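Local coordinates for conjugal transfer protein TRWB (Escherichia coli, PDB 1E9R), which acts as a coupling protein in bacterial conjugation and, as a hexameric P-loop NTPase resembling ring helicases, is thought to drive DNA toward the transfer channel, at residues V40-G44 and E72-G77; L400-A405 and K417-I422; E52-V58 and L309-L315. One frame throughout, in Å; residues are numbered along the deposited sequence.

From the N terminus, the chain first lays down 40-44 and then 52-58. The latter leads through strand 56-59 into helix 66-79, where contact 1 closes a short loop by bringing 72-77 back onto 40-44. Contact 3 opens inside that loop and closes only at 309-315, about 250 residues later, so contacts 1 and 3 cross. Contact 2 follows both in series and closes the beta hairpin of strands 404-408 and 415-419. Contacts 2 and 3 lie in the same mixed sheet without touching. Contact 1 meets both: L73 packs on L56 and V312, and A43 packs on V418 and L420.

Contact 1: V40-G44 and E72-G77; sequences VTVAG and ELAYTG
E72 reaches from helix 66-79 to the turn at A43-G44, just after strand 41-42, and, with V40 and T41, buries the most surface here. Its CG stands anti to the backbone N (chi1 163°) and the chain runs on extended, which carries the carboxylate past T41 to the turn. There OE2 accepts two hydrogen bonds. T41 OG1 donates to E72 OE2 at 2.6 Å, on the anti lone pair. G44 N donates to E72 OE2 at 2.7 Å, on the syn lone pair. One oxygen thus ties a strand side chain to the backbone of the turn. E72 OE1 is buried with no partner in the model. With an alanine in place of E72, T41 OG1 and the G44 amide would probably lose their shared acceptor, and the turn would be held less firmly to the helix.

One helical turn on, T76 takes the backbone of T41. T41 N donates to T76 OG1 at 3.2 Å, while T76 CG2 lies 3.5 Å from T41 OG1. The T76 hydroxyl also sits near the carbonyls of E72 and L73. V40 packs by its two methyls on different residues. CG2 meets L73 CD2 at 3.5 Å, and CG1 lies 3.5 Å from CA of G77. W282 of strand 281-285 also touches V40 and L73. Strand 41-42 pairs antiparallel with strand 45-46. The contact packs this small sheet against the helix that follows a probable Walker A P-loop, part of the P-loop NTPase fold.

Contact 2: L400-A405 and K417-I422; sequences LPDLTA and KVPLEI
K417 crosses T404 at a slant and slides past L400 in the opposite direction. With chi1 at -178° the chain points away from its own backbone N, and its full extension brings CE to both residues. CE is 3.9 Å from T404 CG2, and the same CE lies 3.9 Å from L400 CD2. T404 OG1 turns to its own segment and donates to the P401 carbonyl.

V418 forms the hydrogen-bonded pair with A405. V418 N donates to A405 O, and A405 N donates to V418 O, each at 2.8 Å. Both side chains are on one face of the sheet. P419 pairs with T404 as a non-hydrogen-bonded pair, and their side chains take the other face. This is the antiparallel beta hairpin of strands 404-408 and 415-419, next to the end of the mixed sheet.

L420 extends the pairing past the strand. Its N donates to L403 O at 2.7 Å, nearly straight at the hydrogen (176°), although the donor stands above the carbonyl plane. L420 CB lies 3.9 Å from L403 CD2, and its side chain also touches L69 and E72 of helix 66-79. I422 crosses L403 at about a right angle, with the CD1 methyls of I422 and L403 3.3 Å apart. D402, next to L403, forms a salt bridge with R54 of a neighbouring subunit.

Contact 3: E52-V58 and L309-L315; sequences EPRHLLV and LRVVAGL
R310 and E52 meet edge-on at the start of the pairing. R310 CG lies opposite its own carbonyl carbon (chi1 -61°) and the chain extends to NE, which lays CB and CG beside E52 O and brings NE to the carboxylate. R310 NE donates to E52 OE1 at 2.6 Å. The oxygen lies in the guanidinium plane and uses its anti lone pair. NH2 adds a weak bond to the same atom. The carboxylate is turned 68° from the guanidinium, so this is not a flat two-oxygen pairing. P53 lies over one guanidinium face.

The H55 ring presents its edge to the other strand. V311 N donates to H55 ND1 at 3.0 Å, tilted 17° from the ring plane. A side chain here takes an amide ahead of the regular strand pairing.

Strands 56-58 and 309-315 then run parallel. L56 N binds V311 O, A313 N binds L56 O, and V58 N binds A313 O at 2.8 Å. L57 CD1 leans on L315 CB at 4.1 Å. On the other face, L56 and V58 pack with V312 under helix 66-79.

E52 OE2 has a second salt bridge, to R80. With an arginine at each oxygen, the buried E52 carboxylate is likely to stay ionised, offsetting part of their positive charge.

Contact 1: V40-G44 and E72-G77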
ATOM      1  N   VAL B  40      23.491 -34.404  17.224  1.00 38.80           N
ATOM      2  CA  VAL B  40      22.174 -34.194  17.822  1.00 36.50           C
ATOM      3  C   VAL B  40      21.183 -34.626  16.738  1.00 35.73           C
ATOM      4  O   VAL B  40      21.546 -34.678  15.560  1.00 36.44           O
ATOM      5  CB  VAL B  40      21.954 -32.707  18.186  1.00 36.00           C
ATOM      6  CG1 VAL B  40      22.985 -32.280  19.234  1.00 34.79           C
ATOM      7  CG2 VAL B  40      22.072 -31.838  16.938  1.00 34.42           C
ATOM      8  N   THR B  41      19.947 -34.945  17.102  1.00 34.64           N
ATOM      9  CA  THR B  41      19.012 -35.376  16.074  1.00 33.24           C
ATOM     10  C   THR B  41      17.798 -34.496  15.895  1.00 33.72           C
ATOM     11  O   THR B  41      17.328 -33.849  16.837  1.00 33.64           O
ATOM     12  CB  THR B  41      18.490 -36.807  16.325  1.00 34.35           C
ATOM     13  OG1 THR B  41      17.728 -36.838  17.541  1.00 31.50           O
ATOM     14  CG2 THR B  41      19.647 -37.786  16.410  1.00 33.80           C
ATOM     15  N   VAL B  42      17.293 -34.505  14.665  1.00 32.35           N
ATOM     16  CA  VAL B  42      16.113 -33.755  14.277  1.00 33.03           C
ATOM     17  C   VAL B  42      15.121 -34.800  13.806  1.00 34.68           C
ATOM     18  O   VAL B  42      15.307 -35.406  12.754  1.00 36.34           O
ATOM     19  CB  VAL B  42      16.418 -32.791  13.106  1.00 32.67           C
ATOM     20  CG1 VAL B  42      15.152 -32.025  12.724  1.00 29.54           C
ATOM     21  CG2 VAL B  42      17.546 -31.834  13.490  1.00 28.89           C
ATOM     22  N   ALA B  43      14.080 -35.030  14.595  1.00 36.02           N
ATOM     23  CA  ALA B  43      13.066 -36.025  14.239  1.00 38.91           C
ATOM     24  C   ALA B  43      13.700 -37.392  13.959  1.00 40.63           C
ATOM     25  O   ALA B  43      13.247 -38.132  13.085  1.00 43.03           O
ATOM     26  CB  ALA B  43      12.282 -35.559  13.016  1.00 39.30           C
ATOM     27  N   GLY B  44      14.754 -37.720  14.699  1.00 40.45           N
ATOM     28  CA  GLY B  44      15.414 -38.995  14.513  1.00 40.71           C
ATOM     29  C   GLY B  44      16.513 -38.958  13.471  1.00 43.49           C
ATOM     30  O   GLY B  44      17.236 -39.941  13.287  1.00 43.51           O
ATOM     31  N   GLU B  72      13.491 -33.064  21.768  1.00 42.19           N
ATOM     32  CA  GLU B  72      14.409 -34.088  21.294  1.00 41.46           C
ATOM     33  C   GLU B  72      15.787 -33.516  20.968  1.00 40.49           C
ATOM     34  O   GLU B  72      16.816 -34.081  21.336  1.00 39.06           O
ATOM     35  CB  GLU B  72      13.834 -34.754  20.051  1.00 41.36           C
ATOM     36  CG  GLU B  72      14.874 -35.514  19.257  1.00 43.56           C
ATOM     37  CD  GLU B  72      14.295 -36.254  18.067  1.00 45.02           C
ATOM     38  OE1 GLU B  72      13.047 -36.426  17.989  1.00 47.00           O
ATOM     39  OE2 GLU B  72      15.110 -36.670  17.215  1.00 45.50           O
ATOM     40  N   LEU B  73      15.801 -32.398  20.258  1.00 39.63           N
ATOM     41  CA  LEU B  73      17.046 -31.754  19.885  1.00 38.34           C
ATOM     42  C   LEU B  73      17.846 -31.331  21.117  1.00 39.36           C
ATOM     43  O   LEU B  73      19.055 -31.545  21.189  1.00 37.84           O
ATOM     44  CB  LEU B  73      16.752 -30.531  19.021  1.00 39.60           C
ATOM     45  CG  LEU B  73      17.426 -30.493  17.658  1.00 39.76           C
ATOM     46  CD1 LEU B  73      16.958 -29.274  16.923  1.00 40.71           C
ATOM     47  CD2 LEU B  73      18.926 -30.477  17.812  1.00 42.81           C
ATOM     48  N   ALA B  74      17.167 -30.720  22.085  1.00 39.48           N
ATOM     49  CA  ALA B  74      17.816 -30.259  23.313  1.00 41.73           C
ATOM     50  C   ALA B  74      18.390 -31.443  24.093  1.00 42.01           C
ATOM     51  O   ALA B  74      19.528 -31.397  24.581  1.00 41.04           O
ATOM     52  CB  ALA B  74      16.810 -29.499  24.175  1.00 41.08           C
ATOM     53  N   TYR B  75      17.585 -32.496  24.206  1.00 42.43           N
ATOM     54  CA  TYR B  75      17.981 -33.710  24.898  1.00 45.37           C
ATOM     55  C   TYR B  75      19.259 -34.306  24.309  1.00 44.57           C
ATOM     56  O   TYR B  75      20.249 -34.501  25.012  1.00 46.01           O
ATOM     57  CB  TYR B  75      16.853 -34.731  24.812  1.00 47.78           C
ATOM     58  CG  TYR B  75      17.227 -36.094  25.339  1.00 52.71           C
ATOM     59  CD1 TYR B  75      17.784 -36.245  26.613  1.00 53.74           C
ATOM     60  CD2 TYR B  75      17.003 -37.239  24.574  1.00 53.42           C
ATOM     61  CE1 TYR B  75      18.109 -37.503  27.112  1.00 55.53           C
ATOM     62  CE2 TYR B  75      17.321 -38.504  25.063  1.00 55.23           C
ATOM     63  CZ  TYR B  75      17.874 -38.632  26.329  1.00 57.62           C
ATOM     64  OH  TYR B  75      18.189 -39.887  26.808  1.00 58.38           O
ATOM     65  N   THR B  76      19.237 -34.598  23.015  1.00 42.43           N
ATOM     66  CA  THR B  76      20.398 -35.173  22.357  1.00 42.05           C
ATOM     67  C   THR B  76      21.628 -34.266  22.468  1.00 42.21           C
ATOM     68  O   THR B  76      22.767 -34.734  22.431  1.00 40.97           O
ATOM     69  CB  THR B  76      20.086 -35.479  20.871  1.00 41.84           C
ATOM     70  OG1 THR B  76      19.743 -34.276  20.176  1.00 42.72           O
ATOM     71  CG2 THR B  76      18.930 -36.434  20.777  1.00 38.21           C
ATOM     72  N   GLY B  77      21.388 -32.966  22.607  1.00 43.13           N
ATOM     73  CA  GLY B  77      22.480 -32.020  22.734  1.00 41.04           C
ATOM     74  C   GLY B  77      23.048 -32.087  24.135  1.00 41.98           C
ATOM     75  O   GLY B  77      24.236 -31.864  24.350  1.00 42.05           O
TER

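Contact 2: L400-A405 and K417-I422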
ATOM      1  N   LEU B 400      -1.052 -33.335   6.239  1.00 45.31           N
ATOM      2  CA  LEU B 400       0.024 -33.964   6.987  1.00 45.61           C
ATOM      3  C   LEU B 400      -0.484 -34.398   8.348  1.00 48.57           C
ATOM      4  O   LEU B 400      -1.056 -33.587   9.082  1.00 50.85           O
ATOM      5  CB  LEU B 400       1.164 -32.980   7.208  1.00 44.19           C
ATOM      6  CG  LEU B 400       2.525 -33.269   6.589  1.00 44.52           C
ATOM      7  CD1 LEU B 400       3.556 -32.469   7.342  1.00 43.18           C
ATOM      8  CD2 LEU B 400       2.863 -34.734   6.690  1.00 43.36           C
ATOM      9  N   PRO B 401      -0.312 -35.688   8.701  1.00 49.57           N
ATOM     10  CA  PRO B 401      -0.790 -36.113  10.025  1.00 48.51           C
ATOM     11  C   PRO B 401       0.121 -35.446  11.050  1.00 49.80           C
ATOM     12  O   PRO B 401       1.261 -35.095  10.733  1.00 49.78           O
ATOM     13  CB  PRO B 401      -0.639 -37.632   9.982  1.00 49.14           C
ATOM     14  CG  PRO B 401       0.504 -37.841   9.028  1.00 49.94           C
ATOM     15  CD  PRO B 401       0.219 -36.831   7.933  1.00 49.57           C
ATOM     16  N   ASP B 402      -0.368 -35.245  12.264  1.00 51.12           N
ATOM     17  CA  ASP B 402       0.470 -34.590  13.259  1.00 52.28           C
ATOM     18  C   ASP B 402       1.655 -35.461  13.655  1.00 51.24           C
ATOM     19  O   ASP B 402       1.626 -36.677  13.488  1.00 51.31           O
ATOM     20  CB  ASP B 402      -0.374 -34.179  14.472  1.00 56.21           C
ATOM     21  CG  ASP B 402      -1.103 -32.847  14.249  1.00 59.74           C
ATOM     22  OD1 ASP B 402      -1.636 -32.631  13.133  1.00 61.35           O
ATOM     23  OD2 ASP B 402      -1.148 -32.014  15.185  1.00 61.51           O
ATOM     24  N   LEU B 403       2.706 -34.826  14.160  1.00 50.20           N
ATOM     25  CA  LEU B 403       3.918 -35.527  14.550  1.00 49.03           C
ATOM     26  C   LEU B 403       4.618 -36.089  13.323  1.00 48.51           C
ATOM     27  O   LEU B 403       5.241 -37.141  13.368  1.00 47.77           O
ATOM     28  CB  LEU B 403       3.606 -36.644  15.536  1.00 48.80           C
ATOM     29  CG  LEU B 403       3.240 -36.154  16.934  1.00 51.13           C
ATOM     30  CD1 LEU B 403       2.913 -37.353  17.807  1.00 51.36           C
ATOM     31  CD2 LEU B 403       4.392 -35.350  17.520  1.00 50.28           C
ATOM     32  N   THR B 404       4.488 -35.378  12.216  1.00 46.88           N
ATOM     33  CA  THR B 404       5.143 -35.757  10.977  1.00 46.15           C
ATOM     34  C   THR B 404       5.861 -34.497  10.489  1.00 43.60           C
ATOM     35  O   THR B 404       5.295 -33.391  10.504  1.00 44.58           O
ATOM     36  CB  THR B 404       4.137 -36.227   9.930  1.00 47.00           C
ATOM     37  OG1 THR B 404       3.323 -37.256  10.496  1.00 49.19           O
ATOM     38  CG2 THR B 404       4.863 -36.776   8.711  1.00 45.23           C
ATOM     39  N   ALA B 405       7.109 -34.658  10.067  1.00 41.58           N
ATOM     40  CA  ALA B 405       7.887 -33.516   9.618  1.00 39.79           C
ATOM     41  C   ALA B 405       8.714 -33.736   8.370  1.00 38.58           C
ATOM     42  O   ALA B 405       9.142 -34.845   8.067  1.00 36.50           O
ATOM     43  CB  ALA B 405       8.803 -33.051  10.743  1.00 37.89           C
ATOM     44  N   LYS B 417      10.426 -37.054   4.608  1.00 38.26           N
ATOM     45  CA  LYS B 417       9.218 -37.011   5.417  1.00 39.35           C
ATOM     46  C   LYS B 417       9.478 -38.048   6.502  1.00 42.04           C
ATOM     47  O   LYS B 417       9.540 -39.249   6.232  1.00 42.57           O
ATOM     48  CB  LYS B 417       8.007 -37.403   4.579  1.00 41.37           C
ATOM     49  CG  LYS B 417       6.669 -37.357   5.303  1.00 43.35           C
ATOM     50  CD  LYS B 417       5.568 -37.833   4.365  1.00 44.65           C
ATOM     51  CE  LYS B 417       4.249 -37.994   5.083  1.00 48.48           C
ATOM     52  NZ  LYS B 417       3.186 -38.514   4.182  1.00 50.31           N
ATOM     53  N   VAL B 418       9.656 -37.574   7.727  1.00 43.51           N
ATOM     54  CA  VAL B 418       9.957 -38.433   8.860  1.00 45.10           C
ATOM     55  C   VAL B 418       8.957 -38.221   9.989  1.00 47.54           C
ATOM     56  O   VAL B 418       8.398 -37.138  10.137  1.00 47.97           O
ATOM     57  CB  VAL B 418      11.385 -38.130   9.384  1.00 45.75           C
ATOM     58  CG1 VAL B 418      11.648 -38.870  10.678  1.00 47.98           C
ATOM     59  CG2 VAL B 418      12.406 -38.535   8.349  1.00 43.48           C
ATOM     60  N   PRO B 419       8.694 -39.266  10.785  1.00 48.44           N
ATOM     61  CA  PRO B 419       7.751 -39.094  11.885  1.00 48.60           C
ATOM     62  C   PRO B 419       8.478 -38.689  13.170  1.00 50.10           C
ATOM     63  O   PRO B 419       9.653 -39.024  13.379  1.00 48.34           O
ATOM     64  CB  PRO B 419       7.113 -40.467  11.995  1.00 47.56           C
ATOM     65  CG  PRO B 419       8.274 -41.347  11.726  1.00 48.02           C
ATOM     66  CD  PRO B 419       8.914 -40.698  10.516  1.00 47.81           C
ATOM     67  N   LEU B 420       7.771 -37.939  14.006  1.00 53.09           N
ATOM     68  CA  LEU B 420       8.279 -37.490  15.290  1.00 56.27           C
ATOM     69  C   LEU B 420       7.843 -38.514  16.322  1.00 59.39           C
ATOM     70  O   LEU B 420       6.713 -39.011  16.287  1.00 58.40           O
ATOM     71  CB  LEU B 420       7.683 -36.138  15.664  1.00 56.25           C
ATOM     72  CG  LEU B 420       8.462 -34.909  15.221  1.00 57.09           C
ATOM     73  CD1 LEU B 420       7.750 -33.647  15.693  1.00 56.32           C
ATOM     74  CD2 LEU B 420       9.871 -34.984  15.807  1.00 57.15           C
ATOM     75  N   GLU B 421       8.740 -38.822  17.245  1.00 62.62           N
ATOM     76  CA  GLU B 421       8.455 -39.792  18.290  1.00 66.26           C
ATOM     77  C   GLU B 421       8.263 -39.068  19.610  1.00 66.15           C
ATOM     78  O   GLU B 421       9.149 -38.327  20.040  1.00 65.75           O
ATOM     79  CB  GLU B 421       9.628 -40.762  18.391  1.00 70.18           C
ATOM     80  CG  GLU B 421      10.972 -40.058  18.166  1.00 76.31           C
ATOM     81  CD  GLU B 421      12.096 -41.012  17.792  1.00 79.74           C
ATOM     82  OE1 GLU B 421      11.888 -42.247  17.884  1.00 81.15           O
ATOM     83  OE2 GLU B 421      13.187 -40.520  17.406  1.00 80.62           O
ATOM     84  N   ILE B 422       7.113 -39.263  20.252  1.00 67.10           N
ATOM     85  CA  ILE B 422       6.878 -38.604  21.532  1.00 67.66           C
ATOM     86  C   ILE B 422       7.623 -39.351  22.637  1.00 67.99           C
ATOM     87  O   ILE B 422       7.023 -40.127  23.383  1.00 69.11           O
ATOM     88  CB  ILE B 422       5.373 -38.555  21.901  1.00 66.36           C
ATOM     89  CG1 ILE B 422       4.576 -37.892  20.780  1.00 65.65           C
ATOM     90  CG2 ILE B 422       5.184 -37.767  23.197  1.00 66.41           C
ATOM     91  CD1 ILE B 422       3.121 -37.663  21.122  1.00 65.13           C
TER

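Contact 3: E52-V58 and L309-L315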
ATOM      1  N   GLU B  52      24.751 -27.217  12.337  1.00 35.08           N
ATOM      2  CA  GLU B  52      24.429 -26.727  13.670  1.00 35.45           C
ATOM      3  C   GLU B  52      24.530 -25.217  13.878  1.00 34.95           C
ATOM      4  O   GLU B  52      23.576 -24.588  14.331  1.00 32.57           O
ATOM      5  CB  GLU B  52      25.296 -27.438  14.701  1.00 35.41           C
ATOM      6  CG  GLU B  52      24.887 -28.856  14.946  1.00 36.07           C
ATOM      7  CD  GLU B  52      25.825 -29.540  15.891  1.00 35.59           C
ATOM      8  OE1 GLU B  52      26.482 -28.836  16.684  1.00 36.27           O
ATOM      9  OE2 GLU B  52      25.901 -30.780  15.843  1.00 38.55           O
ATOM     10  N   PRO B  53      25.689 -24.616  13.566  1.00 33.81           N
ATOM     11  CA  PRO B  53      25.836 -23.172  13.751  1.00 33.88           C
ATOM     12  C   PRO B  53      25.211 -22.310  12.651  1.00 34.07           C
ATOM     13  O   PRO B  53      25.386 -21.088  12.646  1.00 34.26           O
ATOM     14  CB  PRO B  53      27.344 -23.001  13.868  1.00 33.54           C
ATOM     15  CG  PRO B  53      27.852 -24.040  12.943  1.00 33.14           C
ATOM     16  CD  PRO B  53      26.986 -25.234  13.239  1.00 32.68           C
ATOM     17  N   ARG B  54      24.488 -22.943  11.725  1.00 33.26           N
ATOM     18  CA  ARG B  54      23.807 -22.217  10.653  1.00 32.99           C
ATOM     19  C   ARG B  54      22.303 -22.154  10.964  1.00 31.56           C
ATOM     20  O   ARG B  54      21.493 -21.694  10.163  1.00 32.24           O
ATOM     21  CB  ARG B  54      24.090 -22.853   9.281  1.00 34.43           C
ATOM     22  CG  ARG B  54      25.490 -22.504   8.750  1.00 39.95           C
ATOM     23  CD  ARG B  54      25.737 -22.961   7.290  1.00 47.62           C
ATOM     24  NE  ARG B  54      25.712 -24.421   7.109  1.00 51.44           N
ATOM     25  CZ  ARG B  54      25.907 -25.045   5.943  1.00 54.83           C
ATOM     26  NH1 ARG B  54      26.143 -24.344   4.840  1.00 54.35           N
ATOM     27  NH2 ARG B  54      25.868 -26.376   5.875  1.00 53.85           N
ATOM     28  N   HIS B  55      21.954 -22.639  12.151  1.00 30.08           N
ATOM     29  CA  HIS B  55      20.600 -22.583  12.689  1.00 27.87           C
ATOM     30  C   HIS B  55      19.484 -23.380  12.038  1.00 28.00           C
ATOM     31  O   HIS B  55      19.567 -23.773  10.875  1.00 28.53           O
ATOM     32  CB  HIS B  55      20.209 -21.109  12.816  1.00 27.24           C
ATOM     33  CG  HIS B  55      21.344 -20.245  13.271  1.00 24.56           C
ATOM     34  ND1 HIS B  55      22.025 -20.479  14.446  1.00 25.11           N
ATOM     35  CD2 HIS B  55      21.995 -19.230  12.654  1.00 24.10           C
ATOM     36  CE1 HIS B  55      23.051 -19.649  14.530  1.00 25.72           C
ATOM     37  NE2 HIS B  55      23.056 -18.881  13.455  1.00 23.67           N
ATOM     38  N   LEU B  56      18.431 -23.594  12.824  1.00 25.43           N
ATOM     39  CA  LEU B  56      17.274 -24.371  12.420  1.00 27.03           C
ATOM     40  C   LEU B  56      15.954 -23.691  12.744  1.00 27.04           C
ATOM     41  O   LEU B  56      15.706 -23.289  13.889  1.00 26.24           O
ATOM     42  CB  LEU B  56      17.299 -25.725  13.129  1.00 25.69           C
ATOM     43  CG  LEU B  56      16.163 -26.692  12.786  1.00 26.51           C
ATOM     44  CD1 LEU B  56      16.380 -27.232  11.381  1.00 29.53           C
ATOM     45  CD2 LEU B  56      16.128 -27.843  13.780  1.00 28.61           C
ATOM     46  N   LEU B  57      15.096 -23.593  11.733  1.00 28.43           N
ATOM     47  CA  LEU B  57      13.781 -22.990  11.893  1.00 27.32           C
ATOM     48  C   LEU B  57      12.736 -24.101  11.841  1.00 26.29           C
ATOM     49  O   LEU B  57      12.644 -24.814  10.857  1.00 28.84           O
ATOM     50  CB  LEU B  57      13.542 -21.968  10.779  1.00 26.18           C
ATOM     51  CG  LEU B  57      12.252 -21.152  10.874  1.00 27.27           C
ATOM     52  CD1 LEU B  57      12.199 -20.412  12.202  1.00 24.23           C
ATOM     53  CD2 LEU B  57      12.197 -20.161   9.737  1.00 25.01           C
ATOM     54  N   VAL B  58      11.966 -24.267  12.912  1.00 28.41           N
ATOM     55  CA  VAL B  58      10.933 -25.304  12.967  1.00 28.72           C
ATOM     56  C   VAL B  58       9.566 -24.667  12.763  1.00 31.18           C
ATOM     57  O   VAL B  58       8.991 -24.101  13.686  1.00 30.89           O
ATOM     58  CB  VAL B  58      10.945 -26.036  14.319  1.00 29.97           C
ATOM     59  CG1 VAL B  58       9.911 -27.126  14.321  1.00 24.77           C
ATOM     60  CG2 VAL B  58      12.316 -26.610  14.576  1.00 26.41           C
ATOM     61  N   LEU B 309      27.458 -20.311  18.451  1.00 36.40           N
ATOM     62  CA  LEU B 309      26.027 -20.138  18.688  1.00 34.96           C
ATOM     63  C   LEU B 309      25.218 -20.965  17.708  1.00 34.88           C
ATOM     64  O   LEU B 309      25.432 -20.902  16.490  1.00 35.30           O
ATOM     65  CB  LEU B 309      25.642 -18.664  18.540  1.00 35.99           C
ATOM     66  CG  LEU B 309      24.376 -18.099  19.202  1.00 37.99           C
ATOM     67  CD1 LEU B 309      23.484 -17.495  18.127  1.00 39.31           C
ATOM     68  CD2 LEU B 309      23.649 -19.171  20.003  1.00 37.55           C
ATOM     69  N   ARG B 310      24.292 -21.741  18.265  1.00 31.62           N
ATOM     70  CA  ARG B 310      23.414 -22.611  17.499  1.00 31.53           C
ATOM     71  C   ARG B 310      22.005 -22.291  17.951  1.00 31.63           C
ATOM     72  O   ARG B 310      21.642 -22.575  19.093  1.00 31.79           O
ATOM     73  CB  ARG B 310      23.727 -24.075  17.797  1.00 32.00           C
ATOM     74  CG  ARG B 310      25.140 -24.477  17.427  1.00 33.27           C
ATOM     75  CD  ARG B 310      25.626 -25.619  18.301  1.00 36.41           C
ATOM     76  NE  ARG B 310      26.685 -26.395  17.659  1.00 35.62           N
ATOM     77  CZ  ARG B 310      27.893 -25.932  17.360  1.00 37.19           C
ATOM     78  NH1 ARG B 310      28.226 -24.677  17.650  1.00 37.21           N
ATOM     79  NH2 ARG B 310      28.773 -26.739  16.772  1.00 38.00           N
ATOM     80  N   VAL B 311      21.214 -21.699  17.059  1.00 28.28           N
ATOM     81  CA  VAL B 311      19.840 -21.335  17.396  1.00 27.93           C
ATOM     82  C   VAL B 311      18.788 -22.248  16.770  1.00 27.59           C
ATOM     83  O   VAL B 311      18.884 -22.619  15.600  1.00 29.35           O
ATOM     84  CB  VAL B 311      19.528 -19.874  16.977  1.00 27.75           C
ATOM     85  CG1 VAL B 311      18.118 -19.480  17.437  1.00 21.79           C
ATOM     86  CG2 VAL B 311      20.586 -18.937  17.558  1.00 23.16           C
ATOM     87  N   VAL B 312      17.792 -22.613  17.568  1.00 25.75           N
ATOM     88  CA  VAL B 312      16.692 -23.451  17.108  1.00 26.72           C
ATOM     89  C   VAL B 312      15.459 -22.680  17.525  1.00 28.62           C
ATOM     90  O   VAL B 312      15.241 -22.442  18.712  1.00 29.28           O
ATOM     91  CB  VAL B 312      16.688 -24.829  17.795  1.00 29.29           C
ATOM     92  CG1 VAL B 312      15.504 -25.647  17.314  1.00 23.75           C
ATOM     93  CG2 VAL B 312      17.991 -25.559  17.502  1.00 28.77           C
ATOM     94  N   ALA B 313      14.663 -22.272  16.547  1.00 27.58           N
ATOM     95  CA  ALA B 313      13.474 -21.487  16.841  1.00 26.98           C
ATOM     96  C   ALA B 313      12.219 -22.079  16.241  1.00 28.41           C
ATOM     97  O   ALA B 313      12.212 -22.520  15.097  1.00 30.51           O
ATOM     98  CB  ALA B 313      13.662 -20.044  16.339  1.00 23.65           C
ATOM     99  N   GLY B 314      11.156 -22.100  17.032  1.00 27.68           N
ATOM    100  CA  GLY B 314       9.889 -22.607  16.547  1.00 27.88           C
ATOM    101  C   GLY B 314       9.136 -21.413  15.991  1.00 29.85           C
ATOM    102  O   GLY B 314       9.350 -20.284  16.448  1.00 28.37           O
ATOM    103  N   LEU B 315       8.265 -21.647  15.010  1.00 29.94           N
ATOM    104  CA  LEU B 315       7.484 -20.571  14.399  1.00 31.60           C
ATOM    105  C   LEU B 315       6.147 -21.128  13.968  1.00 32.21           C
ATOM    106  O   LEU B 315       6.091 -21.877  13.003  1.00 31.29           O
ATOM    107  CB  LEU B 315       8.205 -20.013  13.168  1.00 29.65           C
ATOM    108  CG  LEU B 315       7.510 -18.852  12.445  1.00 30.53           C
ATOM    109  CD1 LEU B 315       7.495 -17.639  13.365  1.00 29.23           C
ATOM    110  CD2 LEU B 315       8.232 -18.523  11.142  1.00 27.11           C
TER